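Local structure of uncharacterized protein MJ1480 (Methanocaldococcus jannaschii, 3MGJ) at residues A[1-5]-A[89-93]. The protein is the N-terminal Saccharop_dh_N domain of a probable NAD-dependent ornithine cyclodeaminase, which converts L-ornithine to L-proline with release of ammonia. Residues are numbered along the deposited sequence.
Sequences MFMRE and DMVLP
Residues 2-5 are extended and begin strand 2-10. The loop 89-93 runs antiparallel to them and forms a single beta bridge, Phe2 with Val91, CA atoms 4.6 Å apart. Met1 faces Leu92 as a hydrogen-bonded pair: Met1 N to Leu92 O is 3.0 Å and Leu92 N to Met1 O 2.7 Å. Met3 N donates to Met90 O at 3.1 Å. Met90 (phi -113°, psi 23°) breaks the extended course of the loop. Before it, Asp89 OD2 accepts from Val91 N at 2.8 Å, an Asx turn. The loop after strand 78-83 returns to pair with the start of strand 2-10, a short bridge at the surface of the four-stranded antiparallel sheet. There Phe2 also has a backbone hydrogen bond to Gly55 of neighbouring strand 47-55. Phe2 (chi1 t) lies against helix 58-74, and Val91 CG2 meets its ring edge, 3.4 Å from Phe2 CD1. The methionines are selenomethionine. Met3 (chi1 m) places CE 3.6 Å from Leu92 CG. Met90, m at all three chi angles, brings CE 3.8 Å from Met3 CB.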
# COMPACT_ATOMS: atom_id res chain seq x y z
N MSE A 1 18.55 -17.31 11.04
CA MSE A 1 17.47 -16.48 10.53
C MSE A 1 17.89 -15.73 9.28
O MSE A 1 18.85 -14.96 9.30
CB MSE A 1 17.01 -15.49 11.59
CG MSE A 1 15.60 -14.99 11.36
SE MSE A 1 15.16 -13.29 12.27
CE MSE A 1 15.65 -12.02 10.87
N PHE A 2 17.17 -15.93 8.19
CA PHE A 2 17.54 -15.26 6.95
C PHE A 2 16.53 -14.19 6.51
O PHE A 2 15.35 -14.23 6.87
CB PHE A 2 17.79 -16.30 5.86
CG PHE A 2 18.61 -15.79 4.74
CD1 PHE A 2 19.96 -15.54 4.91
CD2 PHE A 2 18.03 -15.52 3.51
CE1 PHE A 2 20.73 -15.04 3.85
CE2 PHE A 2 18.78 -15.02 2.45
CZ PHE A 2 20.13 -14.78 2.63
N MSE A 3 17.00 -13.21 5.74
CA MSE A 3 16.15 -12.18 5.15
C MSE A 3 16.51 -11.88 3.72
O MSE A 3 17.67 -11.69 3.40
CB MSE A 3 16.31 -10.86 5.88
CG MSE A 3 16.15 -10.92 7.38
SE MSE A 3 16.76 -9.22 8.10
CE MSE A 3 18.01 -9.92 9.44
N ARG A 4 15.51 -11.79 2.86
CA ARG A 4 15.70 -11.16 1.57
C ARG A 4 14.58 -10.17 1.34
O ARG A 4 13.52 -10.29 1.91
CB ARG A 4 15.75 -12.18 0.43
CG ARG A 4 16.26 -11.59 -0.90
CD ARG A 4 16.53 -12.66 -1.98
NE ARG A 4 17.88 -13.25 -1.93
CZ ARG A 4 18.16 -14.48 -1.50
NH1 ARG A 4 17.19 -15.27 -1.06
NH2 ARG A 4 19.41 -14.92 -1.51
N GLU A 5 14.83 -9.18 0.49
CA GLU A 5 13.86 -8.14 0.22
C GLU A 5 13.27 -8.35 -1.16
O GLU A 5 13.99 -8.63 -2.11
CB GLU A 5 14.56 -6.80 0.29
CG GLU A 5 13.65 -5.62 0.51
CD GLU A 5 14.40 -4.29 0.46
OE1 GLU A 5 15.66 -4.32 0.42
OE2 GLU A 5 13.73 -3.23 0.44
N ASP A 89 26.02 -10.28 4.35
CA ASP A 89 25.43 -11.11 5.39
C ASP A 89 23.99 -10.70 5.69
O ASP A 89 23.75 -9.62 6.23
CB ASP A 89 26.29 -10.98 6.66
CG ASP A 89 25.80 -11.86 7.80
OD1 ASP A 89 26.65 -12.33 8.59
OD2 ASP A 89 24.57 -12.08 7.92
N MSE A 90 23.04 -11.56 5.34
CA MSE A 90 21.63 -11.28 5.59
C MSE A 90 21.04 -12.20 6.61
O MSE A 90 19.83 -12.39 6.67
CB MSE A 90 20.82 -11.30 4.31
CG MSE A 90 21.03 -10.06 3.47
SE MSE A 90 20.58 -8.39 4.42
CE MSE A 90 18.65 -8.48 4.12
N VAL A 91 21.91 -12.77 7.44
CA VAL A 91 21.51 -13.67 8.52
C VAL A 91 21.50 -12.99 9.89
O VAL A 91 22.32 -12.13 10.18
CB VAL A 91 22.41 -14.92 8.53
CG1 VAL A 91 22.65 -15.40 9.94
CG2 VAL A 91 21.76 -15.99 7.71
N LEU A 92 20.54 -13.37 10.72
CA LEU A 92 20.48 -12.94 12.11
C LEU A 92 20.45 -14.17 13.02
O LEU A 92 19.83 -15.18 12.68
CB LEU A 92 19.22 -12.13 12.33
CG LEU A 92 19.43 -10.68 12.70
CD1 LEU A 92 18.27 -10.21 13.56
CD2 LEU A 92 20.75 -10.53 13.43
N PRO A 93 21.12 -14.10 14.18
CA PRO A 93 21.08 -15.24 15.10
C PRO A 93 19.90 -15.13 16.08
O PRO A 93 19.24 -14.08 16.13
CB PRO A 93 22.40 -15.11 15.87
CG PRO A 93 23.03 -13.78 15.43
CD PRO A 93 21.98 -13.02 14.69